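PDB 4FGM: aminopeptidase N family protein from Idiomarina loihiensis L2TR, which is probably a zinc-dependent aminopeptidase of the M61 family, and binds a zinc ion together with maleic acid in the crystal. Local coordinates for residues A[187-192]-A[227-232]; A[194-199]-A[253-258]. One frame throughout, in Å; residues are numbered along the deposited sequence.

Overall arrangement
Followed from the N terminus, the chain reaches this region through strand 183-190, then forms helix 197-215 and returns along strand 222-230. Contact 1 pairs the ends of those two strands, residues 187-192 with 227-232, and so closes a beta-alpha-beta unit. Contact 2 opens inside that loop, at 194-199 where the helix begins, but closes beyond it, at 253-258 in the loop between strand 242-248 and helix 262-277. The two closures therefore cross, their centres about 14 Å apart. They touch directly where Leu189 CD1 packs 3.7 Å from Ala195 CB. Together they tie the sheet, the crossover helix and the approach to the helix bearing zinc ligands His273 and His277.

Contact 1 (A[187-192]-A[227-232])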
loop_
_atom_site.group_PDB
_atom_site.type_symbol
_atom_site.label_atom_id
_atom_site.label_comp_id
_atom_site.label_asym_id
_atom_site.label_seq_id
_atom_site.Cartn_x
_atom_site.Cartn_y
_atom_site.Cartn_z
ATOM N N LEU A 187 -17.759 1.325 7.661
ATOM C CA LEU A 187 -16.890 0.185 7.476
ATOM C C LEU A 187 -17.767 -0.720 6.632
ATOM O O LEU A 187 -18.869 -1.079 7.048
ATOM C CB LEU A 187 -16.553 -0.508 8.795
ATOM C CG LEU A 187 -15.826 -1.847 8.563
ATOM C CD1 LEU A 187 -14.513 -1.609 7.817
ATOM C CD2 LEU A 187 -15.574 -2.541 9.883
ATOM N N VAL A 188 -17.296 -1.065 5.439
ATOM C CA VAL A 188 -18.064 -1.921 4.542
ATOM C C VAL A 188 -17.299 -3.194 4.235
ATOM O O VAL A 188 -16.123 -3.149 3.869
ATOM C CB VAL A 188 -18.375 -1.191 3.218
ATOM C CG1 VAL A 188 -19.245 -2.071 2.326
ATOM C CG2 VAL A 188 -19.058 0.125 3.509
ATOM N N LEU A 189 -17.977 -4.328 4.360
ATOM C CA LEU A 189 -17.337 -5.618 4.115
ATOM C C LEU A 189 -18.065 -6.462 3.080
ATOM O O LEU A 189 -19.299 -6.541 3.085
ATOM C CB LEU A 189 -17.270 -6.423 5.416
ATOM C CG LEU A 189 -16.680 -5.765 6.665
ATOM C CD1 LEU A 189 -16.793 -6.739 7.841
ATOM C CD2 LEU A 189 -15.238 -5.381 6.418
ATOM N N SER A 190 -17.290 -7.098 2.205
ATOM C CA SER A 190 -17.825 -7.988 1.181
ATOM C C SER A 190 -16.964 -9.250 1.217
ATOM O O SER A 190 -15.735 -9.172 1.138
ATOM C CB SER A 190 -17.738 -7.355 -0.208
ATOM O OG SER A 190 -18.161 -8.279 -1.209
ATOM N N GLY A 191 -17.611 -10.408 1.336
ATOM C CA GLY A 191 -16.883 -11.666 1.399
ATOM C C GLY A 191 -17.304 -12.408 2.654
ATOM O O GLY A 191 -18.022 -11.848 3.476
ATOM N N ARG A 192 -16.887 -13.663 2.808
ATOM C CA ARG A 192 -17.254 -14.423 4.002
ATOM C C ARG A 192 -16.382 -13.944 5.161
ATOM O O ARG A 192 -15.168 -13.854 5.020
ATOM C CB ARG A 192 -17.049 -15.928 3.768
ATOM C CG ARG A 192 -17.901 -16.501 2.644
ATOM C CD ARG A 192 -17.888 -18.026 2.632
ATOM N NE ARG A 192 -19.077 -18.587 3.270
ATOM C CZ ARG A 192 -20.110 -19.100 2.607
ATOM N NH1 ARG A 192 -20.100 -19.131 1.281
ATOM N NH2 ARG A 192 -21.157 -19.574 3.266
ATOM N N THR A 227 -14.069 -2.684 2.100
ATOM C CA THR A 227 -13.260 -3.861 2.361
ATOM C C THR A 227 -13.676 -5.177 1.743
ATOM O O THR A 227 -14.782 -5.660 1.967
ATOM C CB THR A 227 -13.154 -4.091 3.889
ATOM O OG1 THR A 227 -12.735 -2.877 4.521
ATOM C CG2 THR A 227 -12.149 -5.187 4.204
HETATM N N MSE A 228 -12.769 -5.757 0.967
HETATM C CA MSE A 228 -12.989 -7.068 0.375
HETATM C C MSE A 228 -12.257 -8.049 1.302
HETATM O O MSE A 228 -11.065 -7.879 1.609
HETATM C CB MSE A 228 -12.415 -7.136 -1.039
HETATM C CG MSE A 228 -13.312 -6.507 -2.075
HETATM SE SE MSE A 228 -12.490 -6.466 -3.816
HETATM C CE MSE A 228 -11.210 -5.055 -3.470
ATOM N N VAL A 229 -12.976 -9.063 1.761
ATOM C CA VAL A 229 -12.395 -10.036 2.671
ATOM C C VAL A 229 -12.223 -11.394 2.017
ATOM O O VAL A 229 -13.206 -12.028 1.629
ATOM C CB VAL A 229 -13.278 -10.215 3.928
ATOM C CG1 VAL A 229 -12.531 -11.035 4.974
ATOM C CG2 VAL A 229 -13.672 -8.856 4.484
ATOM N N VAL A 230 -10.976 -11.843 1.913
ATOM C CA VAL A 230 -10.683 -13.137 1.316
ATOM C C VAL A 230 -9.934 -14.022 2.313
ATOM O O VAL A 230 -9.795 -13.666 3.478
ATOM C CB VAL A 230 -9.842 -12.967 0.039
ATOM C CG1 VAL A 230 -10.597 -12.104 -0.956
ATOM C CG2 VAL A 230 -8.495 -12.342 0.378
ATOM N N GLY A 231 -9.452 -15.171 1.859
ATOM C CA GLY A 231 -8.741 -16.058 2.760
ATOM C C GLY A 231 -7.337 -15.571 3.054
ATOM O O GLY A 231 -6.876 -15.567 4.203
ATOM N N ASN A 232 -6.650 -15.154 2.000
ATOM C CA ASN A 232 -5.290 -14.673 2.129
ATOM C C ASN A 232 -5.036 -13.559 1.129
ATOM O O ASN A 232 -4.836 -13.806 -0.055
ATOM C CB ASN A 232 -4.316 -15.830 1.906
ATOM C CG ASN A 232 -2.882 -15.436 2.153
ATOM O OD1 ASN A 232 -2.604 -14.494 2.892
ATOM N ND2 ASN A 232 -1.957 -16.168 1.547
HETATM O O HOH W 1 -14.244 -10.938 -0.973
HETATM O O HOH W 2 -14.367 -14.314 1.592
#
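Ser190 O receives the backbone N-H of Val229 at 2.8 Å in a nearly straight bond (172°), and a water that also reaches Val229 O lies 3.1 Å from the same Ser190 O. The neighbouring bonds complete a parallel pairing: Thr227 N donates to Val188 O at 2.8 Å, and Ser190 N to Thr227 O. Two CA-H...O contacts reinforce them, from Leu189 CA to Thr227 O and from Met228 CA to Ser190 O.

Leu189 and Thr227 are paired in register and lie side by side on one face of the sheet, pointing the same way. Leu189 CD2 rests 3.5 Å from Thr227 CB; Thr227 CG2, anti to the backbone N, lies 3.8 Å from the same methyl. Ser190 and Met228, a selenomethionine, occupy the other face, where Gln103 satisfies the serine hydroxyl. Beyond the last bridge a second water joins Arg192 N to Val229 O, 2.6 Å from the latter. Gly191 has a positive phi (125°), at which a CB would press on the preceding carbonyl oxygen and also run into Val229 O.

Helix 197-215 is the crossover between the paired strands; strand 242-248 flanks strand 222-230, strand 174-180 borders strand 183-190, and Leu169 of strand 168-171 covers Val188, Ser190 and Met228.

Contact 2 (A[194-199]-A[253-258]); sequences YADTSR and ISAHQY
Arg199 and Asp196 carry most of the polar contact with residues 253-258. Among the direct hydrogen bonds, Arg199 NH2 donates to Tyr258 O at 2.7 Å, close to the guanidinium plane, while NH1 reaches Gln257 O at 3.1 Å, tilted 23° from that plane. One guanidinium thus holds two consecutive carbonyls. Nearer the start of the helix, Asp196 N donates to Ile253 O at 3.0 Å, within the carbonyl plane.

Water adds two bridges. One links Asp196 OD2, Arg199 NH1 and Ser254 O, lying in the plane of the guanidinium at its edge; the other joins Tyr194 O to Ala255 N.

The apolar part centres on Ile253, whose side chain crosses that of Arg199 at about a right angle. Its CD1 lies over one guanidinium face, 3.6 Å from Arg199 NH1 and offset toward the rim. The Arg199 side chain bends at chi2 (-90°), which places CD 3.9 Å from Ile253 CG2. In van der Waals contact, Asp196 OD2 passes 3.5 Å from Ala255 CA.

Bonds within each segment shape the partners. Asp196 is the N-cap of helix 197-215: its OD1 accepts from Arg199 N, which comes from above the carboxylate plane. In 253-258, Ser254 to Gln257 form a type I beta turn, and Gln257 OE1 accepts from Ser254 N and OG on opposite faces of its amide.

Asp196 is probably ionised, favoured by the helix N terminus and the nearby guanidinium. Arg199's charge meets two carbonyls, the water shared with Asp196 and, through NE, a long, weak ion pair with Asp203, making this surface junction largely polar and hydrated.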
loop_
_atom_site.group_PDB
_atom_site.type_symbol
_atom_site.label_atom_id
_atom_site.label_comp_id
_atom_site.label_asym_id
_atom_site.label_seq_id
_atom_site.Cartn_x
_atom_site.Cartn_y
_atom_site.Cartn_z
ATOM N N TYR A 194 -16.445 -13.109 9.890
ATOM C CA TYR A 194 -17.133 -13.216 11.174
ATOM C C TYR A 194 -16.800 -12.005 12.027
ATOM O O TYR A 194 -16.705 -12.099 13.246
ATOM C CB TYR A 194 -16.696 -14.481 11.913
ATOM C CG TYR A 194 -16.795 -15.729 11.071
ATOM C CD1 TYR A 194 -15.820 -16.028 10.122
ATOM C CD2 TYR A 194 -17.885 -16.592 11.195
ATOM C CE1 TYR A 194 -15.927 -17.151 9.314
ATOM C CE2 TYR A 194 -18.004 -17.717 10.394
ATOM C CZ TYR A 194 -17.021 -17.992 9.451
ATOM O OH TYR A 194 -17.140 -19.098 8.637
ATOM N N ALA A 195 -16.638 -10.862 11.372
ATOM C CA ALA A 195 -16.277 -9.628 12.054
ATOM C C ALA A 195 -17.240 -9.075 13.094
ATOM O O ALA A 195 -18.454 -9.018 12.897
ATOM C CB ALA A 195 -15.981 -8.541 11.025
ATOM N N ASP A 196 -16.662 -8.670 14.217
ATOM C CA ASP A 196 -17.411 -8.035 15.287
ATOM C C ASP A 196 -17.320 -6.564 14.864
ATOM O O ASP A 196 -16.411 -5.849 15.293
ATOM C CB ASP A 196 -16.695 -8.238 16.625
ATOM C CG ASP A 196 -17.408 -7.556 17.775
ATOM O OD1 ASP A 196 -18.233 -6.654 17.506
ATOM O OD2 ASP A 196 -17.138 -7.916 18.944
ATOM N N THR A 197 -18.240 -6.128 14.006
ATOM C CA THR A 197 -18.224 -4.758 13.497
ATOM C C THR A 197 -18.321 -3.653 14.544
ATOM O O THR A 197 -17.765 -2.575 14.356
ATOM C CB THR A 197 -19.329 -4.533 12.450
ATOM O OG1 THR A 197 -20.569 -5.039 12.948
ATOM C CG2 THR A 197 -18.978 -5.227 11.153
ATOM N N SER A 198 -19.022 -3.902 15.642
ATOM C CA SER A 198 -19.128 -2.879 16.674
ATOM C C SER A 198 -17.756 -2.618 17.255
ATOM O O SER A 198 -17.344 -1.475 17.411
ATOM C CB SER A 198 -20.075 -3.319 17.790
ATOM O OG SER A 198 -21.409 -3.386 17.320
ATOM N N ARG A 199 -17.038 -3.689 17.560
ATOM C CA ARG A 199 -15.710 -3.557 18.151
ATOM C C ARG A 199 -14.701 -2.935 17.186
ATOM O O ARG A 199 -13.980 -2.012 17.562
ATOM C CB ARG A 199 -15.227 -4.927 18.635
ATOM C CG ARG A 199 -13.968 -4.913 19.474
ATOM C CD ARG A 199 -12.729 -5.035 18.624
ATOM N NE ARG A 199 -11.525 -5.271 19.425
ATOM C CZ ARG A 199 -11.306 -6.354 20.169
ATOM N NH1 ARG A 199 -12.210 -7.326 20.234
ATOM N NH2 ARG A 199 -10.169 -6.473 20.844
ATOM N N ILE A 253 -11.160 -9.400 13.576
ATOM C CA ILE A 253 -11.458 -9.978 14.875
ATOM C C ILE A 253 -12.948 -10.277 15.116
ATOM O O ILE A 253 -13.830 -9.485 14.766
ATOM C CB ILE A 253 -10.867 -9.065 15.983
ATOM C CG1 ILE A 253 -10.875 -9.792 17.324
ATOM C CG2 ILE A 253 -11.615 -7.746 16.039
ATOM C CD1 ILE A 253 -9.845 -9.243 18.295
ATOM N N SER A 254 -13.215 -11.446 15.696
ATOM C CA SER A 254 -14.577 -11.883 15.973
ATOM C C SER A 254 -15.058 -11.491 17.370
ATOM O O SER A 254 -14.283 -11.012 18.203
ATOM C CB SER A 254 -14.685 -13.402 15.811
ATOM O OG SER A 254 -13.960 -14.083 16.820
ATOM N N ALA A 255 -16.344 -11.711 17.620
ATOM C CA ALA A 255 -16.952 -11.386 18.901
ATOM C C ALA A 255 -16.434 -12.263 20.040
ATOM O O ALA A 255 -16.635 -11.942 21.211
ATOM C CB ALA A 255 -18.470 -11.509 18.798
ATOM N N HIS A 256 -15.770 -13.363 19.699
ATOM C CA HIS A 256 -15.241 -14.277 20.709
ATOM C C HIS A 256 -13.744 -14.107 20.948
ATOM O O HIS A 256 -13.126 -14.905 21.656
ATOM C CB HIS A 256 -15.546 -15.718 20.307
ATOM C CG HIS A 256 -16.990 -15.953 19.993
ATOM N ND1 HIS A 256 -18.001 -15.634 20.872
ATOM C CD2 HIS A 256 -17.592 -16.453 18.888
ATOM C CE1 HIS A 256 -19.168 -15.925 20.321
ATOM N NE2 HIS A 256 -18.946 -16.424 19.119
ATOM N N GLN A 257 -13.166 -13.070 20.348
ATOM C CA GLN A 257 -11.744 -12.773 20.498
ATOM C C GLN A 257 -11.619 -11.452 21.255
ATOM O O GLN A 257 -11.763 -10.378 20.674
ATOM C CB GLN A 257 -11.072 -12.645 19.127
ATOM C CG GLN A 257 -10.893 -13.950 18.357
ATOM C CD GLN A 257 -10.273 -13.731 16.973
ATOM O OE1 GLN A 257 -10.951 -13.295 16.035
ATOM N NE2 GLN A 257 -8.979 -14.019 16.848
ATOM N N TYR A 258 -11.350 -11.534 22.554
ATOM C CA TYR A 258 -11.234 -10.338 23.380
ATOM C C TYR A 258 -9.949 -9.557 23.147
ATOM O O TYR A 258 -9.980 -8.373 22.807
ATOM C CB TYR A 258 -11.327 -10.702 24.865
ATOM C CG TYR A 258 -11.278 -9.495 25.780
ATOM C CD1 TYR A 258 -12.364 -8.623 25.875
ATOM C CD2 TYR A 258 -10.130 -9.198 26.520
ATOM C CE1 TYR A 258 -12.310 -7.483 26.684
ATOM C CE2 TYR A 258 -10.064 -8.061 27.330
ATOM C CZ TYR A 258 -11.159 -7.208 27.407
ATOM O OH TYR A 258 -11.101 -6.081 28.198
HETATM O O HOH W 3 -18.281 -12.121 15.389
HETATM O O HOH W 4 -14.735 -8.420 19.604
#